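Local structure of PatF (Prochloron didemni, 4BG2) at residues 155-160 with 233-238; 171-176 with 188-193. The protein probably belongs to the cyanobactin prenyltransferases and is linked to the biosynthesis of patellamides. One frame throughout, in Å; residues are numbered along the deposited sequence.

Contact 1 of 2, residues 155-160 with 233-238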
ATOM      1  N   VAL A 155     -12.080  -4.551  15.037  1.00 39.42           N
ATOM      2  CA  VAL A 155     -13.270  -5.407  15.083  1.00 41.77           C
ATOM      3  C   VAL A 155     -13.477  -6.165  13.776  1.00 40.11           C
ATOM      4  O   VAL A 155     -13.735  -7.357  13.787  1.00 40.13           O
ATOM      5  CB  VAL A 155     -14.538  -4.570  15.367  1.00 43.17           C
ATOM      6  CG1 VAL A 155     -15.805  -5.353  15.032  1.00 45.56           C
ATOM      7  CG2 VAL A 155     -14.542  -4.117  16.815  1.00 44.58           C
ATOM      8  N   LEU A 156     -13.360  -5.473  12.649  1.00 38.72           N
ATOM      9  CA  LEU A 156     -13.519  -6.126  11.344  1.00 37.53           C
ATOM     10  C   LEU A 156     -12.402  -7.125  11.094  1.00 37.53           C
ATOM     11  O   LEU A 156     -12.622  -8.145  10.453  1.00 36.84           O
ATOM     12  CB  LEU A 156     -13.563  -5.086  10.216  1.00 36.82           C
ATOM     13  CG  LEU A 156     -14.688  -4.054  10.312  1.00 38.69           C
ATOM     14  CD1 LEU A 156     -14.565  -3.006   9.219  1.00 36.64           C
ATOM     15  CD2 LEU A 156     -16.049  -4.752  10.283  1.00 39.37           C
ATOM     16  N   ASP A 157     -11.199  -6.838  11.596  1.00 37.33           N
ATOM     17  CA  ASP A 157     -10.088  -7.778  11.473  1.00 36.38           C
ATOM     18  C   ASP A 157     -10.353  -8.987  12.352  1.00 39.88           C
ATOM     19  O   ASP A 157     -10.116 -10.120  11.941  1.00 41.65           O
ATOM     20  CB  ASP A 157      -8.778  -7.114  11.889  1.00 35.78           C
ATOM     21  CG  ASP A 157      -7.634  -8.092  12.009  1.00 36.16           C
ATOM     22  OD1 ASP A 157      -7.212  -8.668  10.971  1.00 35.59           O
ATOM     23  OD2 ASP A 157      -7.119  -8.265  13.141  1.00 38.28           O
ATOM     24  N   GLY A 158     -10.813  -8.734  13.576  1.00 40.19           N
ATOM     25  CA  GLY A 158     -11.129  -9.788  14.530  1.00 42.90           C
ATOM     26  C   GLY A 158      -9.944 -10.597  15.038  1.00 43.20           C
ATOM     27  O   GLY A 158     -10.126 -11.678  15.575  1.00 47.09           O
ATOM     28  N   GLY A 159      -8.730 -10.091  14.867  1.00 40.30           N
ATOM     29  CA  GLY A 159      -7.547 -10.741  15.421  1.00 40.84           C
ATOM     30  C   GLY A 159      -7.529 -10.546  16.920  1.00 40.97           C
ATOM     31  O   GLY A 159      -8.251  -9.715  17.441  1.00 41.13           O
ATOM     32  N   ARG A 160      -6.732 -11.331  17.615  1.00 43.21           N
ATOM     33  CA  ARG A 160      -6.579 -11.195  19.068  1.00 46.75           C
ATOM     34  C   ARG A 160      -5.131 -10.870  19.358  1.00 42.87           C
ATOM     35  O   ARG A 160      -4.261 -11.673  19.087  1.00 44.89           O
ATOM     36  CB  ARG A 160      -6.931 -12.496  19.789  1.00 52.47           C
ATOM     37  CG  ARG A 160      -8.407 -12.853  19.841  1.00 56.76           C
ATOM     38  CD  ARG A 160      -8.562 -14.359  20.060  1.00 62.57           C
ATOM     39  NE  ARG A 160      -9.761 -14.930  19.446  1.00 67.18           N
ATOM     40  CZ  ARG A 160      -9.940 -15.089  18.134  1.00 68.65           C
ATOM     41  NH1 ARG A 160      -9.010 -14.695  17.258  1.00 68.09           N
ATOM     42  NH2 ARG A 160     -11.071 -15.626  17.684  1.00 69.15           N
ATOM     43  N   PHE A 233       2.296  -3.737   9.242  1.00 27.50           N
ATOM     44  CA  PHE A 233       0.918  -4.162   9.088  1.00 28.58           C
ATOM     45  C   PHE A 233       0.631  -5.435   9.853  1.00 26.15           C
ATOM     46  O   PHE A 233       1.244  -6.463   9.614  1.00 25.08           O
ATOM     47  CB  PHE A 233       0.560  -4.360   7.614  1.00 30.80           C
ATOM     48  CG  PHE A 233       0.234  -3.095   6.883  1.00 33.14           C
ATOM     49  CD1 PHE A 233      -0.774  -2.262   7.316  1.00 36.40           C
ATOM     50  CD2 PHE A 233       0.895  -2.776   5.707  1.00 37.24           C
ATOM     51  CE1 PHE A 233      -1.095  -1.120   6.603  1.00 36.21           C
ATOM     52  CE2 PHE A 233       0.591  -1.635   4.991  1.00 36.30           C
ATOM     53  CZ  PHE A 233      -0.394  -0.793   5.450  1.00 38.48           C
ATOM     54  N   PHE A 234      -0.299  -5.347  10.793  1.00 23.78           N
ATOM     55  CA  PHE A 234      -0.820  -6.509  11.499  1.00 24.28           C
ATOM     56  C   PHE A 234      -2.192  -6.938  10.946  1.00 26.01           C
ATOM     57  O   PHE A 234      -2.997  -6.108  10.513  1.00 25.30           O
ATOM     58  CB  PHE A 234      -0.947  -6.167  12.972  1.00 25.45           C
ATOM     59  CG  PHE A 234       0.384  -5.889  13.637  1.00 26.09           C
ATOM     60  CD1 PHE A 234       0.975  -4.652  13.526  1.00 26.76           C
ATOM     61  CD2 PHE A 234       1.043  -6.889  14.324  1.00 27.26           C
ATOM     62  CE1 PHE A 234       2.206  -4.398  14.115  1.00 28.30           C
ATOM     63  CE2 PHE A 234       2.271  -6.656  14.914  1.00 27.90           C
ATOM     64  CZ  PHE A 234       2.856  -5.411  14.803  1.00 27.94           C
ATOM     65  N   SER A 235      -2.454  -8.237  10.982  1.00 28.51           N
ATOM     66  CA  SER A 235      -3.748  -8.774  10.578  1.00 30.57           C
ATOM     67  C   SER A 235      -3.953 -10.107  11.248  1.00 32.51           C
ATOM     68  O   SER A 235      -3.000 -10.843  11.458  1.00 31.62           O
ATOM     69  CB  SER A 235      -3.798  -9.002   9.053  1.00 29.72           C
ATOM     70  OG  SER A 235      -5.107  -9.364   8.598  1.00 29.91           O
ATOM     71  N   LYS A 236      -5.215 -10.449  11.489  1.00 33.85           N
ATOM     72  CA  LYS A 236      -5.589 -11.810  11.890  1.00 36.46           C
ATOM     73  C   LYS A 236      -5.038 -12.840  10.898  1.00 35.98           C
ATOM     74  O   LYS A 236      -4.841 -13.986  11.230  1.00 35.80           O
ATOM     75  CB  LYS A 236      -7.102 -11.994  11.864  1.00 38.08           C
ATOM     76  CG  LYS A 236      -7.583 -13.250  12.579  1.00 43.96           C
ATOM     77  CD  LYS A 236      -9.096 -13.340  12.524  1.00 47.77           C
ATOM     78  CE  LYS A 236      -9.626 -14.526  13.321  1.00 54.45           C
ATOM     79  NZ  LYS A 236      -9.353 -15.832  12.636  1.00 56.67           N
ATOM     80  N   THR A 237      -4.873 -12.424   9.647  1.00 34.16           N
ATOM     81  CA  THR A 237      -4.468 -13.297   8.576  1.00 38.27           C
ATOM     82  C   THR A 237      -2.958 -13.474   8.526  1.00 37.67           C
ATOM     83  O   THR A 237      -2.464 -14.346   7.816  1.00 40.35           O
ATOM     84  CB  THR A 237      -4.960 -12.704   7.253  1.00 42.41           C
ATOM     85  OG1 THR A 237      -6.386 -12.865   7.170  1.00 45.37           O
ATOM     86  CG2 THR A 237      -4.304 -13.359   6.080  1.00 45.62           C
ATOM     87  N   ARG A 238      -2.224 -12.683   9.299  1.00 33.77           N
ATOM     88  CA  ARG A 238      -0.768 -12.701   9.256  1.00 33.93           C
ATOM     89  C   ARG A 238      -0.199 -13.296  10.537  1.00 36.86           C
ATOM     90  O   ARG A 238      -0.507 -12.847  11.656  1.00 37.69           O
ATOM     91  CB  ARG A 238      -0.250 -11.286   9.099  1.00 32.93           C
ATOM     92  CG  ARG A 238      -0.513 -10.687   7.737  1.00 32.16           C
ATOM     93  CD  ARG A 238       0.071  -9.284   7.679  1.00 32.82           C
ATOM     94  NE  ARG A 238      -0.375  -8.535   6.493  1.00 31.46           N
ATOM     95  CZ  ARG A 238       0.215  -8.546   5.296  1.00 35.26           C
ATOM     96  NH1 ARG A 238       1.314  -9.278   5.095  1.00 36.55           N
ATOM     97  NH2 ARG A 238      -0.301  -7.816   4.286  1.00 31.23           N
TER
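Ser-235 and Lys-236 meet the carboxylate of Asp-157, the last helical residue of helix 147-157, in an example of one acidic side chain tying a helix end to a loop. The hydroxyl of Ser-235 brings OG to 3.2 Å from Asp-157 OD1, but its stronger partner is the carbonyl oxygen of Val-188. At Lys-236 the backbone N bonds Asp-157 OD1 at 2.7 Å, nearly straight at 171° and on the syn lone pair. Asp-157 CG lies anti to its own backbone N (chi1 170°), which carries the carboxylate out toward the loop, while OD2 accepts from Gly-159 N at 3.0 Å, met from well above the carboxylate plane, and from the hydroxyl of Tyr-161. An alanine in place of Asp-157 would probably leave the N-H groups of Lys-236 and Gly-159 without this acceptor and the loop free to shift against the helix end. The aliphatic chain of Lys-236 then runs over the glycines: CG packs on Gly-159 CA at 3.8 Å, CD lies 3.6 Å from Gly-158 O, and CE sits at the guanidinium edge of Arg-160, 4.0 Å from NH1. A side chain on Gly-159 would crowd Lys-236 CA and clash with Asp-157 OD2, and Gly-158 leaves the helix with positive phi. Beyond Lys-236, Arg-238 N bonds Ser-235 O at 2.9 Å. The whole is an Asx turn at a helix C-terminus joined to a type I beta turn, here connecting an outer helix to a loop between adjacent strands of a closed antiparallel barrel.

Contact 2 of 2, residues 171-176 with 188-193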
ATOM      1  N   ARG A 171      -3.665   3.213  19.063  1.00 42.39           N
ATOM      2  CA  ARG A 171      -3.121   4.567  19.162  1.00 43.81           C
ATOM      3  C   ARG A 171      -2.316   5.034  17.939  1.00 40.74           C
ATOM      4  O   ARG A 171      -2.409   6.197  17.576  1.00 42.25           O
ATOM      5  CB  ARG A 171      -2.233   4.703  20.401  1.00 49.13           C
ATOM      6  CG  ARG A 171      -2.926   4.495  21.750  1.00 54.68           C
ATOM      7  CD  ARG A 171      -4.086   5.448  22.002  1.00 60.90           C
ATOM      8  NE  ARG A 171      -3.755   6.845  21.690  1.00 67.53           N
ATOM      9  CZ  ARG A 171      -4.634   7.853  21.688  1.00 71.31           C
ATOM     10  NH1 ARG A 171      -5.911   7.646  21.993  1.00 73.18           N
ATOM     11  NH2 ARG A 171      -4.235   9.079  21.382  1.00 72.50           N
ATOM     12  N   ASP A 172      -1.540   4.155  17.299  1.00 37.10           N
ATOM     13  CA  ASP A 172      -0.616   4.579  16.225  1.00 34.33           C
ATOM     14  C   ASP A 172      -1.007   4.172  14.792  1.00 32.47           C
ATOM     15  O   ASP A 172      -0.268   4.463  13.843  1.00 30.23           O
ATOM     16  CB  ASP A 172       0.796   4.084  16.540  1.00 34.07           C
ATOM     17  CG  ASP A 172       1.421   4.807  17.750  1.00 37.36           C
ATOM     18  OD1 ASP A 172       0.854   5.827  18.238  1.00 38.52           O
ATOM     19  OD2 ASP A 172       2.491   4.356  18.207  1.00 37.20           O
ATOM     20  N   THR A 173      -2.162   3.519  14.629  1.00 32.98           N
ATOM     21  CA  THR A 173      -2.637   3.120  13.291  1.00 30.38           C
ATOM     22  C   THR A 173      -2.838   4.374  12.471  1.00 29.44           C
ATOM     23  O   THR A 173      -3.614   5.252  12.825  1.00 29.18           O
ATOM     24  CB  THR A 173      -3.918   2.256  13.361  1.00 31.22           C
ATOM     25  OG1 THR A 173      -3.574   0.980  13.883  1.00 30.83           O
ATOM     26  CG2 THR A 173      -4.552   2.039  11.989  1.00 31.26           C
HETATM   27  N   MSE A 174      -2.100   4.463  11.374  1.00 29.24           N
HETATM   28  CA  MSE A 174      -2.204   5.600  10.466  1.00 32.07           C
HETATM   29  C   MSE A 174      -2.715   5.192   9.096  1.00 28.19           C
HETATM   30  O   MSE A 174      -3.125   6.031   8.329  1.00 27.39           O
HETATM   31  CB  MSE A 174      -0.820   6.220  10.323  1.00 33.70           C
HETATM   32  CG  MSE A 174      -0.847   7.738  10.294  1.00 42.74           C
HETATM   33 SE   MSE A 174       1.062   8.315  10.224  1.00 50.24          SE
HETATM   34  CE  MSE A 174       1.325   7.911   8.311  1.00 46.91           C
ATOM     35  N   VAL A 175      -2.661   3.908   8.785  1.00 27.95           N
ATOM     36  CA  VAL A 175      -3.193   3.385   7.538  1.00 27.04           C
ATOM     37  C   VAL A 175      -3.989   2.117   7.860  1.00 25.81           C
ATOM     38  O   VAL A 175      -3.574   1.296   8.674  1.00 25.15           O
ATOM     39  CB  VAL A 175      -2.075   2.997   6.521  1.00 27.85           C
ATOM     40  CG1 VAL A 175      -2.671   2.764   5.149  1.00 27.55           C
ATOM     41  CG2 VAL A 175      -0.984   4.041   6.423  1.00 30.12           C
ATOM     42  N   ILE A 176      -5.107   1.938   7.170  1.00 25.75           N
ATOM     43  CA  ILE A 176      -5.867   0.697   7.216  1.00 25.56           C
ATOM     44  C   ILE A 176      -6.018   0.151   5.798  1.00 25.40           C
ATOM     45  O   ILE A 176      -6.459   0.855   4.894  1.00 26.43           O
ATOM     46  CB  ILE A 176      -7.249   0.914   7.849  1.00 28.07           C
ATOM     47  CG1 ILE A 176      -7.092   1.444   9.274  1.00 29.44           C
ATOM     48  CG2 ILE A 176      -8.043  -0.387   7.836  1.00 27.76           C
ATOM     49  CD1 ILE A 176      -8.353   2.095   9.818  1.00 33.30           C
ATOM     50  N   VAL A 188      -8.066  -7.450   6.317  1.00 27.53           N
ATOM     51  CA  VAL A 188      -7.944  -6.133   6.876  1.00 28.27           C
ATOM     52  C   VAL A 188      -6.532  -6.059   7.505  1.00 29.15           C
ATOM     53  O   VAL A 188      -6.171  -6.898   8.317  1.00 27.50           O
ATOM     54  CB  VAL A 188      -9.031  -5.868   7.950  1.00 26.64           C
ATOM     55  CG1 VAL A 188      -8.915  -4.477   8.525  1.00 27.85           C
ATOM     56  CG2 VAL A 188     -10.425  -6.062   7.373  1.00 29.06           C
ATOM     57  N   ASP A 189      -5.769  -5.043   7.104  1.00 28.26           N
ATOM     58  CA  ASP A 189      -4.448  -4.769   7.623  1.00 25.93           C
ATOM     59  C   ASP A 189      -4.512  -3.508   8.498  1.00 25.87           C
ATOM     60  O   ASP A 189      -4.967  -2.475   8.044  1.00 24.39           O
ATOM     61  CB  ASP A 189      -3.471  -4.526   6.458  1.00 26.16           C
ATOM     62  CG  ASP A 189      -2.871  -5.815   5.898  1.00 28.14           C
ATOM     63  OD1 ASP A 189      -2.960  -6.883   6.556  1.00 29.18           O
ATOM     64  OD2 ASP A 189      -2.311  -5.768   4.785  1.00 29.17           O
ATOM     65  N   LEU A 190      -4.051  -3.601   9.745  1.00 25.83           N
ATOM     66  CA  LEU A 190      -3.876  -2.429  10.612  1.00 26.94           C
ATOM     67  C   LEU A 190      -2.437  -1.969  10.605  1.00 25.52           C
ATOM     68  O   LEU A 190      -1.524  -2.764  10.834  1.00 24.31           O
ATOM     69  CB  LEU A 190      -4.322  -2.714  12.042  1.00 30.10           C
ATOM     70  CG  LEU A 190      -5.819  -2.445  12.209  1.00 34.06           C
ATOM     71  CD1 LEU A 190      -6.576  -3.729  11.934  1.00 34.46           C
ATOM     72  CD2 LEU A 190      -6.166  -1.869  13.575  1.00 38.33           C
ATOM     73  N   GLY A 191      -2.248  -0.682  10.318  1.00 24.68           N
ATOM     74  CA  GLY A 191      -0.942  -0.160   9.927  1.00 24.45           C
ATOM     75  C   GLY A 191      -0.455   0.943  10.835  1.00 24.26           C
ATOM     76  O   GLY A 191      -0.505   2.106  10.465  1.00 24.38           O
ATOM     77  N   PRO A 192      -0.019   0.587  12.045  1.00 23.75           N
ATOM     78  CA  PRO A 192       0.666   1.571  12.848  1.00 26.31           C
ATOM     79  C   PRO A 192       1.967   2.033  12.182  1.00 26.39           C
ATOM     80  O   PRO A 192       2.666   1.234  11.548  1.00 25.41           O
ATOM     81  CB  PRO A 192       0.954   0.824  14.156  1.00 27.59           C
ATOM     82  CG  PRO A 192       0.995  -0.590  13.767  1.00 26.53           C
ATOM     83  CD  PRO A 192      -0.098  -0.705  12.730  1.00 25.49           C
ATOM     84  N   CYS A 193       2.256   3.321  12.314  1.00 28.81           N
ATOM     85  CA  CYS A 193       3.452   3.927  11.742  1.00 30.71           C
ATOM     86  C   CYS A 193       4.192   4.778  12.768  1.00 33.19           C
ATOM     87  O   CYS A 193       3.584   5.269  13.719  1.00 33.56           O
ATOM     88  CB  CYS A 193       3.077   4.815  10.575  1.00 31.34           C
ATOM     89  SG  CYS A 193       2.380   3.906   9.198  1.00 33.65           S
TER
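Strand 173-176 runs antiparallel to strand 188-193, their axes 4.2 Å apart at closest and 145° between directions, with Thr-173 paired to Pro-192, Val-175 to Gly-191 and Ile-176 to Leu-190. The register slips by one residue between the first two pairs, a classic beta bulge within a hairpin of the barrel. Gly-191 O faces two residues and takes both N-H groups, Met-174 N at 3.0 Å and Val-175 N at 3.3 Å, from the same face of its carbonyl plane. In return Gly-191 N gives a weak bond to Val-175 O, and a CB on this glycine would clash with that oxygen. In selenomethionine Met-174, SE stands anti to CA (chi2 176°) and lies against Cys-193 CB at 4.1 Å, while Cys-193 SG approaches Met-174 CB and, more loosely, Val-175 CG2. Ile-176 and Leu-190 project to the other face of the sheet from Val-175, where both touch Ala-153 of helix 147-157. Ile-176 CG2 meets Val-188 CG1 at 4.2 Å. Thr-173 OG1 hydrogen-bonds to Leu-169 O, in the preceding helix, and its side chain crosses that of Leu-190 obliquely, with OG1 3.9 Å from CD2. The carboxylate of Asp-172 turns to the backbone N atoms of Gly-205 and Leu-208, so the residue just before the strand is tied to Gly-205 and to the first turn of helix 206-215. The backbone carbonyl of Asp-172 works across the pair: its O accepts Cys-193 N at 3.2 Å and also takes a CA-H...O contact from Pro-192 CA at 3.2 Å.

The centres of the two contacts lie 11 Å apart, and along the chain contact 2 is nested inside the loop closed by contact 1: residues 155-160, 171-176, 188-193 and 233-238 follow in that order. Strand 186-194 sits in the barrel between strands 173-181 and 229-233, so it joins them. Phe-234 O probably accepts from Leu-190 N at 2.8 Å. Helix 147-157 serves both, since it ends in contact 1 and lies over the Ile-176 and Leu-190 side of contact 2. Both contacts thus belong to the wall of a ten-strand antiparallel barrel with helices outside it, consistent with the ABBA (PT-barrel) fold of prenyltransferases, and join neighbouring strands to an outer helix.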